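Coclaurine N-methyltransferase (Coptis japonica, PDB 6GKV) catalyses the S-adenosyl-L-methionine-dependent N-methylation of coclaurine and related tetrahydroisoquinolines in plant alkaloid biosynthesis. Local coordinates at residues M85-K91 with L104-I109; Y115-Q120 with L222-E226. All coordinates share one frame. Residues are numbered along the deposited sequence.

Both contacts use helix 104-118. Contact 1 holds its first turns against the loop that follows helix 79-85. Contact 2 lays its last turn on strand 221-230 of the central sheet. Their centres are about 19 Å apart, yet they touch: Lys-91 NZ of contact 1 lies 2.9 Å from Tyr-115 OH of contact 2, a probable hydrogen bond. This meeting point is near the cofactor site. At nearest atoms, the Lys-91 side chain is about 4 Å from the bound S-adenosyl-L-homocysteine and the Tyr-115 side chain about 6 Å. The Glu-226 side chain is about 7 Å from the bound N-methylheliamine. Along the chain, contact 1 closes before contact 2 opens.

Contact 1: M85-K91 with L104-I109; sequences MNGSNLK and LDEAEI
Residues 85-91, the last residue of helix 79-85 and the loop after it, lie against the first turns of helix 104-118, and two acidic side chains bind the loop backbone. A type I beta turn runs from Gly-87 to Leu-90, with Leu-90 N 3.2 Å from Gly-87 O. Leu-90 has positive phi (60°). Gly-87 CA is 5.2 Å from Asp-105 CA, and Lys-91 CA is 6.5 Å from Glu-108 CA.

Leu-104 CD2 lies 3.4 Å from Gly-87 N. Asp-105 (chi1 m) bonds Ser-88 twice: Ser-88 N to Asp-105 OD1 at 3.2 Å and Ser-88 OG to Asp-105 OD2 at 2.5 Å. Central Glu-108 (m, t) accepts Asn-89 N on Glu-108 OE1 (2.9 Å) and Lys-91 N on Glu-108 OE2 (3.0 Å). A water 2.6 Å from Glu-108 OE2 joins it to Lys-91 O. A CB on Gly-87 would clash with both carboxylates, so glycine fits here. The CA-to-CB bond of Ile-109 points away, but its side-chain end comes back beside Asn-89.

This carboxylate-held loop leads into Gly-92 and Ser-93, which bind S-adenosyl-L-homocysteine. Lys-91 turns its amine to Ser-93, Cys-94 and Tyr-115. Helix 281-297 packs on Met-85 and Leu-104; Leu-90 rests on helix 79-85.

Contact 2: Y115-Q120 with L222-E226; sequences YCERAQ and LLFLE
This is a helix-on-sheet contact with one buried polar end. The last turn of helix 104-118 lies on strand 221-230, an inner strand of the mixed central sheet, between strands 191-197 and 342-350. The strand segment is extended. Leu-222, Phe-224 and Glu-226 point toward the helix, whereas Leu-223 points away. The backbones are closest at Ala-119 and Phe-224, with CA atoms 5.5 Å apart.

Phe-224 (chi1 t, chi2 76°) fills the middle. Phe-224 CB is 3.6 Å from Ala-119 CB, and Phe-224 CE1 is 3.7 Å from Arg-118 CB. Phe-224 CE2 is 3.3 Å from Tyr-115 CD1. The two aromatic rings meet obliquely, with centroids 5.6 Å apart and planes at 54°. Tyr-115 (chi1 m) reaches along the strand to Glu-226, which is extended at chi1 and chi2. Tyr-115 OH donates a very short hydrogen bond of 2.5 Å to Glu-226 OE1. Lys-91 NZ also hydrogen-bonds this hydroxyl. The same carboxylate oxygen bonds His-346, which also takes Arg-118 NH1 and meets Phe-224 edge-to-face.

At the other end, Leu-222 CD1 lies 3.8 Å from Ala-119 O and 3.7 Å from Gln-120 OE1. Gln-120, the first residue to leave helical phi/psi, has positive phi (57°) in a Schellman motif. Gln-120 N makes a weak bond to Glu-117 O at 3.1 Å.

The polar end borders the cofactor site: Glu-226 is close to Ser-93, and Glu-226 OE2 lies near Glu-198 OE2 of the substrate pocket. The strand order 3-2-1-4-5-7-6, with strand 342-350 antiparallel between 221-230 and 272-279, is the hallmark of the Rossmann-like methyltransferase fold.

Contact 1: M85-K91 with L104-I109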
loop_
_atom_site.group_PDB
_atom_site.type_symbol
_atom_site.label_atom_id
_atom_site.label_comp_id
_atom_site.label_asym_id
_atom_site.label_seq_id
_atom_site.Cartn_x
_atom_site.Cartn_y
_atom_site.Cartn_z
ATOM N N MET A 85 0.484 16.683 -32.394
ATOM C CA MET A 85 -0.302 16.471 -31.194
ATOM C C MET A 85 0.543 16.625 -29.930
ATOM O O MET A 85 0.114 17.285 -28.988
ATOM C CB MET A 85 -0.974 15.102 -31.208
ATOM C CG MET A 85 -2.016 14.962 -30.110
ATOM S SD MET A 85 -2.898 13.393 -30.086
ATOM C CE MET A 85 -1.735 12.339 -29.202
ATOM N N ASN A 86 1.733 16.018 -29.907
ATOM C CA ASN A 86 2.620 16.116 -28.742
ATOM C C ASN A 86 3.400 17.424 -28.790
ATOM O O ASN A 86 3.419 18.101 -29.823
ATOM C CB ASN A 86 3.595 14.934 -28.666
ATOM C CG ASN A 86 2.893 13.587 -28.491
ATOM O OD1 ASN A 86 1.657 13.509 -28.427
ATOM N ND2 ASN A 86 3.686 12.516 -28.427
ATOM N N GLY A 87 4.039 17.776 -27.673
ATOM C CA GLY A 87 4.910 18.944 -27.601
ATOM C C GLY A 87 6.281 18.674 -28.200
ATOM O O GLY A 87 6.450 17.698 -28.932
ATOM N N SER A 88 7.261 19.519 -27.877
ATOM C CA SER A 88 8.593 19.473 -28.503
ATOM C C SER A 88 9.383 18.171 -28.347
ATOM O O SER A 88 10.196 17.846 -29.218
ATOM C CB SER A 88 9.467 20.599 -27.965
ATOM O OG SER A 88 9.089 21.845 -28.478
ATOM N N ASN A 89 9.191 17.456 -27.237
ATOM C CA ASN A 89 9.942 16.226 -26.974
ATOM C C ASN A 89 9.151 14.964 -27.314
ATOM O O ASN A 89 9.667 13.849 -27.192
ATOM C CB ASN A 89 10.394 16.147 -25.508
ATOM C CG ASN A 89 10.989 17.445 -24.996
ATOM O OD1 ASN A 89 10.276 18.317 -24.495
ATOM N ND2 ASN A 89 12.302 17.576 -25.121
ATOM N N LEU A 90 7.907 15.143 -27.748
ATOM C CA LEU A 90 7.076 14.022 -28.148
ATOM C C LEU A 90 6.905 13.074 -26.973
ATOM O O LEU A 90 7.109 11.863 -27.088
ATOM C CB LEU A 90 7.685 13.294 -29.342
ATOM C CG LEU A 90 8.084 14.181 -30.521
ATOM C CD1 LEU A 90 8.695 13.342 -31.620
ATOM C CD2 LEU A 90 6.894 14.956 -31.032
ATOM N N LYS A 91 6.541 13.638 -25.830
ATOM C CA LYS A 91 6.309 12.840 -24.644
ATOM C C LYS A 91 4.891 12.308 -24.694
ATOM O O LYS A 91 3.936 13.081 -24.645
ATOM C CB LYS A 91 6.545 13.671 -23.388
ATOM C CG LYS A 91 6.526 12.866 -22.084
ATOM C CD LYS A 91 6.892 13.756 -20.898
ATOM C CE LYS A 91 7.442 12.926 -19.756
ATOM N NZ LYS A 91 6.406 12.030 -19.193
ATOM N N LEU A 104 2.476 23.263 -22.697
ATOM C CA LEU A 104 2.689 21.828 -22.838
ATOM C C LEU A 104 4.180 21.537 -22.884
ATOM O O LEU A 104 4.657 20.568 -22.279
ATOM C CB LEU A 104 2.002 21.283 -24.100
ATOM C CG LEU A 104 2.300 19.816 -24.456
ATOM C CD1 LEU A 104 1.798 18.858 -23.388
ATOM C CD2 LEU A 104 1.730 19.440 -25.830
ATOM N N ASP A 105 4.913 22.381 -23.606
ATOM C CA ASP A 105 6.346 22.195 -23.766
ATOM C C ASP A 105 7.027 22.248 -22.417
ATOM O O ASP A 105 7.766 21.339 -22.055
ATOM C CB ASP A 105 6.942 23.253 -24.690
ATOM C CG ASP A 105 6.887 22.855 -26.152
ATOM O OD1 ASP A 105 5.967 22.107 -26.552
ATOM O OD2 ASP A 105 7.786 23.297 -26.898
ATOM N N GLU A 106 6.752 23.322 -21.683
ATOM C CA GLU A 106 7.213 23.491 -20.316
ATOM C C GLU A 106 6.895 22.277 -19.459
ATOM O O GLU A 106 7.696 21.875 -18.605
ATOM C CB GLU A 106 6.566 24.734 -19.686
ATOM C CG GLU A 106 7.324 26.041 -19.906
ATOM C CD GLU A 106 6.621 27.254 -19.298
ATOM O OE1 GLU A 106 5.403 27.180 -19.000
ATOM O OE2 GLU A 106 7.297 28.293 -19.138
ATOM N N ALA A 107 5.713 21.707 -19.677
ATOM C CA ALA A 107 5.223 20.655 -18.801
ATOM C C ALA A 107 5.953 19.354 -19.062
ATOM O O ALA A 107 6.243 18.616 -18.118
ATOM C CB ALA A 107 3.730 20.470 -18.964
ATOM N N GLU A 108 6.227 19.078 -20.342
ATOM C CA GLU A 108 7.038 17.927 -20.737
ATOM C C GLU A 108 8.367 18.006 -19.991
ATOM O O GLU A 108 8.748 17.083 -19.275
ATOM C CB GLU A 108 7.275 17.891 -22.253
ATOM C CG GLU A 108 6.022 17.669 -23.112
ATOM C CD GLU A 108 6.343 17.357 -24.573
ATOM O OE1 GLU A 108 7.219 18.033 -25.162
ATOM O OE2 GLU A 108 5.721 16.424 -25.130
ATOM N N ILE A 109 9.038 19.144 -20.145
ATOM C CA ILE A 109 10.318 19.435 -19.494
ATOM C C ILE A 109 10.293 19.236 -17.973
ATOM O O ILE A 109 11.193 18.619 -17.409
ATOM C CB ILE A 109 10.762 20.883 -19.798
ATOM C CG1 ILE A 109 10.915 21.097 -21.315
ATOM C CG2 ILE A 109 12.053 21.221 -19.062
ATOM C CD1 ILE A 109 11.938 20.181 -21.987
HETATM O O HOH W 1 3.170 15.786 -25.049
#

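Contact 2: Y115-Q120 with L222-E226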
loop_
_atom_site.group_PDB
_atom_site.type_symbol
_atom_site.label_atom_id
_atom_site.label_comp_id
_atom_site.label_asym_id
_atom_site.label_seq_id
_atom_site.Cartn_x
_atom_site.Cartn_y
_atom_site.Cartn_z
ATOM N N TYR A 115 11.835 13.272 -13.190
ATOM C CA TYR A 115 12.300 11.892 -13.300
ATOM C C TYR A 115 13.769 11.778 -12.910
ATOM O O TYR A 115 14.168 10.847 -12.217
ATOM C CB TYR A 115 12.134 11.360 -14.721
ATOM C CG TYR A 115 10.718 11.193 -15.206
ATOM C CD1 TYR A 115 9.689 10.904 -14.332
ATOM C CD2 TYR A 115 10.419 11.283 -16.577
ATOM C CE1 TYR A 115 8.400 10.698 -14.805
ATOM C CE2 TYR A 115 9.135 11.119 -17.051
ATOM C CZ TYR A 115 8.119 10.842 -16.153
ATOM O OH TYR A 115 6.830 10.684 -16.624
ATOM N N CYS A 116 14.571 12.729 -13.385
ATOM C CA CYS A 116 16.004 12.726 -13.123
ATOM C C CYS A 116 16.289 12.974 -11.667
ATOM O O CYS A 116 17.228 12.421 -11.113
ATOM C CB CYS A 116 16.714 13.777 -13.967
ATOM S SG CYS A 116 16.416 13.564 -15.710
ATOM N N GLU A 117 15.468 13.823 -11.068
ATOM C CA GLU A 117 15.550 14.120 -9.649
ATOM C C GLU A 117 15.235 12.866 -8.843
ATOM O O GLU A 117 16.043 12.428 -8.016
ATOM C CB GLU A 117 14.585 15.258 -9.307
ATOM C CG GLU A 117 14.571 15.755 -7.873
ATOM C CD GLU A 117 13.628 16.951 -7.712
ATOM O OE1 GLU A 117 13.455 17.712 -8.695
ATOM O OE2 GLU A 117 13.044 17.123 -6.619
ATOM N N ARG A 118 14.078 12.264 -9.118
ATOM C CA ARG A 118 13.593 11.165 -8.293
ATOM C C ARG A 118 14.347 9.849 -8.540
ATOM O O ARG A 118 14.458 9.005 -7.649
ATOM C CB ARG A 118 12.085 10.988 -8.507
ATOM C CG ARG A 118 11.288 12.180 -7.983
ATOM C CD ARG A 118 9.799 11.885 -7.870
ATOM N NE ARG A 118 9.130 12.932 -7.107
ATOM C CZ ARG A 118 7.817 13.111 -7.049
ATOM N NH1 ARG A 118 6.994 12.315 -7.719
ATOM N NH2 ARG A 118 7.326 14.088 -6.311
ATOM N N ALA A 119 14.882 9.682 -9.743
ATOM C CA ALA A 119 15.714 8.523 -10.030
ATOM C C ALA A 119 17.178 8.817 -9.687
ATOM O O ALA A 119 18.019 7.917 -9.711
ATOM C CB ALA A 119 15.576 8.110 -11.485
ATOM N N GLN A 120 17.459 10.081 -9.367
ATOM C CA GLN A 120 18.783 10.540 -8.937
ATOM C C GLN A 120 19.852 10.218 -9.967
ATOM O O GLN A 120 20.924 9.701 -9.633
ATOM C CB GLN A 120 19.164 9.936 -7.581
ATOM C CG GLN A 120 18.327 10.421 -6.405
ATOM C CD GLN A 120 18.431 9.487 -5.218
ATOM O OE1 GLN A 120 19.181 8.520 -5.255
ATOM N NE2 GLN A 120 17.673 9.762 -4.166
ATOM N N LEU A 222 19.473 1.811 -9.388
ATOM C CA LEU A 222 18.071 2.044 -9.045
ATOM C C LEU A 222 17.146 1.750 -10.207
ATOM O O LEU A 222 17.553 1.761 -11.370
ATOM C CB LEU A 222 17.858 3.485 -8.575
ATOM C CG LEU A 222 18.807 3.900 -7.450
ATOM C CD1 LEU A 222 18.527 5.299 -6.952
ATOM C CD2 LEU A 222 18.733 2.891 -6.312
ATOM N N LEU A 223 15.900 1.457 -9.858
ATOM C CA LEU A 223 14.803 1.324 -10.796
ATOM C C LEU A 223 13.769 2.414 -10.508
ATOM O O LEU A 223 13.214 2.459 -9.408
ATOM C CB LEU A 223 14.144 -0.054 -10.680
ATOM C CG LEU A 223 12.830 -0.155 -11.464
ATOM C CD1 LEU A 223 13.100 0.069 -12.936
ATOM C CD2 LEU A 223 12.103 -1.491 -11.240
ATOM N N PHE A 224 13.521 3.301 -11.470
ATOM C CA PHE A 224 12.462 4.295 -11.295
ATOM C C PHE A 224 11.248 3.984 -12.188
ATOM O O PHE A 224 11.375 3.791 -13.411
ATOM C CB PHE A 224 12.964 5.700 -11.586
ATOM C CG PHE A 224 11.874 6.742 -11.512
ATOM C CD1 PHE A 224 11.395 7.180 -10.281
ATOM C CD2 PHE A 224 11.310 7.260 -12.662
ATOM C CE1 PHE A 224 10.382 8.128 -10.208
ATOM C CE2 PHE A 224 10.292 8.205 -12.593
ATOM C CZ PHE A 224 9.829 8.641 -11.363
ATOM N N LEU A 225 10.071 3.950 -11.570
ATOM C CA LEU A 225 8.834 3.585 -12.265
ATOM C C LEU A 225 7.738 4.644 -12.192
ATOM O O LEU A 225 7.443 5.155 -11.130
ATOM C CB LEU A 225 8.284 2.285 -11.690
ATOM C CG LEU A 225 6.895 1.885 -12.181
ATOM C CD1 LEU A 225 6.985 1.543 -13.632
ATOM C CD2 LEU A 225 6.368 0.701 -11.381
ATOM N N GLU A 226 7.122 4.944 -13.331
ATOM C CA GLU A 226 5.884 5.711 -13.353
ATOM C C GLU A 226 4.758 4.868 -13.963
ATOM O O GLU A 226 4.928 4.254 -15.030
ATOM C CB GLU A 226 6.039 7.018 -14.136
ATOM C CG GLU A 226 4.761 7.885 -14.134
ATOM C CD GLU A 226 4.858 9.120 -15.038
ATOM O OE1 GLU A 226 5.462 10.128 -14.623
ATOM O OE2 GLU A 226 4.334 9.091 -16.168
#